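Pro-Pro endopeptidase (Paenibacillus alvei, PDB 6FPC) cleaves peptide bonds between two proline residues as a secreted zinc-dependent endopeptidase, and may thereby regulate bacterial adhesion. Local coordinates at residues 84-87 / 88-92; 49-52 / 53-57. One frame throughout, in Å; residues are numbered along the deposited sequence.

Interaction 1: 84-87 / 88-92; sequences GVSE and RVVAV
Val85 and Ala91 form the antiparallel hydrogen-bonded pair of a tight beta hairpin, in which strand 84-86 runs back along 89-92 at 173° and 4.8 Å between the axes. Val85 N donates to Ala91 O at 3.0 Å, and Ala91 N returns an equal bond to Val85 O. Toward the turn, Glu87 N reaches Val89 O at 2.9 Å in a nearly straight bond (177° at the hydrogen), although it meets that oxygen tilted from the carbonyl plane. CA-H...O contacts accompany these bonds, the shortest at the open end, where Gly84 CA lies 3.2 Å from Ala91 O.

Gly84 with Val92 and Ser86 with Val90 are the non-hydrogen-bonded pairs. Ser86, Val90 and Val92 turn their side chains to helix 108-121, which bears the zinc-binding His111 and His115. Ser86 OG passes methyl CG2 of Val90 at 3.7 Å. A chi1 of -172° swings the Ser86 hydroxyl opposite the backbone N, and from there OG hydrogen-bonds to Glu112 O. On the other face Val85 CG1 only loosely meets Ala91 CB, 4.5 Å away, and loop residues Ile55, Trp79 and Leu61 pack there. At the turn the charged ends diverge: Glu87 pairs with Arg119 in a salt bridge, while Arg88 NH2 bonds to Lys44 O.

The turn, residues 86-89, is crucial for substrate specificity. Within it the backbone bond from Glu87 N to Val89 O closes the turn, and Ser86 ties it to the main chain of Glu112, the predicted proton acceptor. The specificity region is thus coupled directly to the catalytic helix by a polar bond rather than by apolar contact alone.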
loop_
_atom_site.group_PDB
_atom_site.type_symbol
_atom_site.label_atom_id
_atom_site.label_comp_id
_atom_site.label_asym_id
_atom_site.label_seq_id
_atom_site.Cartn_x
_atom_site.Cartn_y
_atom_site.Cartn_z
ATOM N N GLY A 84 6.953 -0.445 5.656
ATOM C CA GLY A 84 6.092 -1.341 4.891
ATOM C C GLY A 84 6.695 -1.699 3.544
ATOM O O GLY A 84 7.429 -0.895 2.971
ATOM N N VAL A 85 6.386 -2.887 3.030
ATOM C CA VAL A 85 6.869 -3.346 1.715
ATOM C C VAL A 85 5.845 -4.299 1.095
ATOM O O VAL A 85 5.063 -4.926 1.823
ATOM C CB VAL A 85 8.306 -3.962 1.770
ATOM C CG1 VAL A 85 8.278 -5.444 2.170
ATOM C CG2 VAL A 85 9.048 -3.770 0.433
ATOM N N SER A 86 5.887 -4.456 -0.236
ATOM C CA SER A 86 4.940 -5.338 -0.907
ATOM C C SER A 86 5.662 -6.103 -2.003
ATOM O O SER A 86 6.235 -5.496 -2.901
ATOM C CB SER A 86 3.794 -4.518 -1.499
ATOM O OG SER A 86 2.746 -5.325 -2.016
ATOM N N GLU A 87 5.709 -7.420 -1.878
ATOM C CA GLU A 87 6.307 -8.272 -2.897
ATOM C C GLU A 87 5.298 -9.415 -3.079
ATOM O O GLU A 87 4.252 -9.175 -3.676
ATOM C CB GLU A 87 7.743 -8.686 -2.480
ATOM C CG GLU A 87 8.519 -9.539 -3.485
ATOM C CD GLU A 87 8.731 -9.051 -4.908
ATOM O OE1 GLU A 87 8.680 -7.825 -5.143
ATOM O OE2 GLU A 87 8.940 -9.907 -5.798
ATOM N N ARG A 88 5.523 -10.579 -2.477
ATOM C CA ARG A 88 4.513 -11.631 -2.517
ATOM C C ARG A 88 3.865 -11.722 -1.148
ATOM O O ARG A 88 2.837 -12.359 -0.955
ATOM C CB ARG A 88 5.104 -12.938 -3.006
ATOM C CG ARG A 88 5.301 -12.849 -4.504
ATOM C CD ARG A 88 5.273 -14.192 -5.110
ATOM N NE ARG A 88 3.930 -14.773 -5.176
ATOM C CZ ARG A 88 3.238 -14.916 -6.301
ATOM N NH1 ARG A 88 3.735 -14.487 -7.454
ATOM N NH2 ARG A 88 2.052 -15.504 -6.284
ATOM N N VAL A 89 4.495 -11.063 -0.206
ATOM C CA VAL A 89 4.030 -10.849 1.149
ATOM C C VAL A 89 3.847 -9.329 1.248
ATOM O O VAL A 89 4.584 -8.570 0.583
ATOM C CB VAL A 89 5.040 -11.402 2.190
ATOM C CG1 VAL A 89 6.368 -10.639 2.182
ATOM C CG2 VAL A 89 4.432 -11.431 3.585
ATOM N N VAL A 90 2.851 -8.888 2.034
ATOM C CA VAL A 90 2.656 -7.460 2.292
ATOM C C VAL A 90 3.033 -7.343 3.769
ATOM O O VAL A 90 2.428 -8.008 4.589
ATOM C CB VAL A 90 1.211 -6.988 1.989
ATOM C CG1 VAL A 90 1.024 -5.513 2.366
ATOM C CG2 VAL A 90 0.868 -7.212 0.518
ATOM N N ALA A 91 4.106 -6.640 4.090
ATOM C CA ALA A 91 4.528 -6.551 5.490
ATOM C C ALA A 91 4.395 -5.113 5.916
ATOM O O ALA A 91 4.869 -4.230 5.198
ATOM C CB ALA A 91 5.959 -7.024 5.634
ATOM N N VAL A 92 3.671 -4.865 7.024
ATOM C CA VAL A 92 3.403 -3.496 7.520
ATOM C C VAL A 92 3.621 -3.457 9.042
ATOM O O VAL A 92 3.049 -4.256 9.774
ATOM C CB VAL A 92 1.959 -3.025 7.132
ATOM C CG1 VAL A 92 1.656 -1.618 7.672
ATOM C CG2 VAL A 92 1.739 -3.053 5.620
#

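Interaction 2: 49-52 / 53-57; sequences KLTQ and GAITN
Gly53 meets Thr51 through its carbonyl: Thr51 OG1 donates a hydrogen bond to Gly53 O at 2.9 Å, the link that draws the chain round as it leaves strand 47-51. The hydroxyl approaches the oxygen from 24° out of the carbonyl plane, with a C=O...OG1 angle of 153°. Thr51 CB points toward 53-57, and a chi1 of 73° sets OG1 between its own backbone N and carbonyl carbon, facing the bend. Gly53 itself is close-packed from further along the chain, with Asn57 ND2 lying 3.9 Å from Gly53 CA.

Ala54 turns its methyl away from the strand, against Arg93. Its carbonyl accepts the backbone bond from Asn57 N at 2.9 Å, an i to i+3 closure that makes residues 55-57 a single turn of 3-10 helix. Strand 47-51 is an inner strand of the small mixed sheet of this M34 peptidase, between strands 11-12 and 89-93, so the bend marks the point where the chain quits the sheet for the long connection to the hairpin at 84-93. Gln52, at the corner, sends its amide the other way, and its OE1 is held by Asn19 N.

Ile55 brings one branch back to the strand end: methyl CG2 comes to 3.8 Å from Thr51 OG1, giving the hydroxyl an apolar neighbour beside its bond to Gly53 O. The two side chains cross at a slant, while the CG1 branch leads away. At the end of the turn, Asn57 OD1 hydrogen-bonds to Lys65 NZ.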
loop_
_atom_site.group_PDB
_atom_site.type_symbol
_atom_site.label_atom_id
_atom_site.label_comp_id
_atom_site.label_asym_id
_atom_site.label_seq_id
_atom_site.Cartn_x
_atom_site.Cartn_y
_atom_site.Cartn_z
ATOM N N LYS A 49 1.125 -9.443 6.494
ATOM C CA LYS A 49 1.730 -9.624 7.808
ATOM C C LYS A 49 1.890 -8.292 8.537
ATOM O O LYS A 49 2.609 -7.408 8.063
ATOM C CB LYS A 49 3.078 -10.358 7.686
ATOM C CG LYS A 49 2.917 -11.798 7.216
ATOM C CD LYS A 49 4.211 -12.577 7.260
ATOM C CE LYS A 49 4.015 -13.970 6.694
ATOM N NZ LYS A 49 5.279 -14.738 6.689
ATOM N N LEU A 50 1.205 -8.149 9.679
ATOM C CA LEU A 50 1.317 -6.948 10.514
ATOM C C LEU A 50 2.372 -7.302 11.536
ATOM O O LEU A 50 2.257 -8.324 12.216
ATOM C CB LEU A 50 -0.030 -6.603 11.177
ATOM C CG LEU A 50 -1.243 -6.462 10.245
ATOM C CD1 LEU A 50 -2.473 -6.090 11.022
ATOM C CD2 LEU A 50 -0.973 -5.502 9.067
ATOM N N THR A 51 3.460 -6.535 11.561
ATOM C CA THR A 51 4.616 -6.856 12.395
ATOM C C THR A 51 4.758 -5.951 13.599
ATOM O O THR A 51 4.509 -4.755 13.500
ATOM C CB THR A 51 5.896 -6.865 11.525
ATOM O OG1 THR A 51 6.267 -5.523 11.170
ATOM C CG2 THR A 51 5.731 -7.691 10.237
ATOM N N GLN A 52 5.180 -6.512 14.740
ATOM C CA GLN A 52 5.388 -5.678 15.915
ATOM C C GLN A 52 6.749 -4.981 15.847
ATOM O O GLN A 52 6.861 -3.850 16.291
ATOM C CB GLN A 52 5.161 -6.430 17.241
ATOM C CG GLN A 52 5.151 -5.510 18.470
ATOM C CD GLN A 52 4.085 -4.428 18.487
ATOM O OE1 GLN A 52 2.933 -4.614 18.066
ATOM N NE2 GLN A 52 4.445 -3.264 18.995
ATOM N N GLY A 53 7.753 -5.611 15.256
ATOM C CA GLY A 53 9.038 -4.933 15.088
ATOM C C GLY A 53 9.283 -4.463 13.665
ATOM O O GLY A 53 8.353 -4.387 12.848
ATOM N N ALA A 54 10.556 -4.185 13.339
ATOM C CA ALA A 54 10.944 -3.818 11.972
ATOM C C ALA A 54 10.549 -4.952 11.051
ATOM O O ALA A 54 10.630 -6.134 11.437
ATOM C CB ALA A 54 12.443 -3.575 11.888
ATOM N N ILE A 55 10.064 -4.598 9.846
ATOM C CA ILE A 55 9.619 -5.581 8.852
ATOM C C ILE A 55 10.719 -6.588 8.514
ATOM O O ILE A 55 10.411 -7.749 8.223
ATOM C CB ILE A 55 9.003 -4.934 7.579
ATOM C CG1 ILE A 55 10.050 -4.154 6.749
ATOM C CG2 ILE A 55 7.799 -4.077 7.957
ATOM C CD1 ILE A 55 9.516 -3.673 5.354
ATOM N N THR A 56 11.992 -6.162 8.630
ATOM C CA THR A 56 13.148 -6.991 8.340
ATOM C C THR A 56 13.324 -8.087 9.405
ATOM O O THR A 56 14.048 -9.022 9.132
ATOM C CB THR A 56 14.413 -6.170 8.082
ATOM O OG1 THR A 56 14.600 -5.209 9.124
ATOM C CG2 THR A 56 14.418 -5.484 6.671
ATOM N N ASN A 57 12.608 -8.017 10.565
ATOM C CA ASN A 57 12.642 -9.072 11.591
ATOM C C ASN A 57 11.866 -10.289 11.114
ATOM O O ASN A 57 12.051 -11.363 11.686
ATOM C CB ASN A 57 12.101 -8.598 12.956
ATOM C CG ASN A 57 12.970 -7.609 13.696
ATOM O OD1 ASN A 57 14.161 -7.428 13.413
ATOM N ND2 ASN A 57 12.380 -6.957 14.684
#

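Overall arrangement
Interactions 1 and 2 lie with centres about 10 Å apart and reach the same sheet, where strand 47-51 runs parallel to 89-93. Probable hydrogen bonds join them: Val90 O to Lys49 N at 2.7 Å and Val92 O to Thr51 N at 2.9 Å. A second bridge is apolar, Ile55 CD1 resting 3.8 Å from Val85 CB, so the loop of 53-57 packs against the edge strand of the hairpin. Interaction 1 is the nearer to the active site, with the side chain of Ser86 about 7 Å from the zinc ion, whereas in interaction 2 the side chain of Ile55 remains about 11 Å from it.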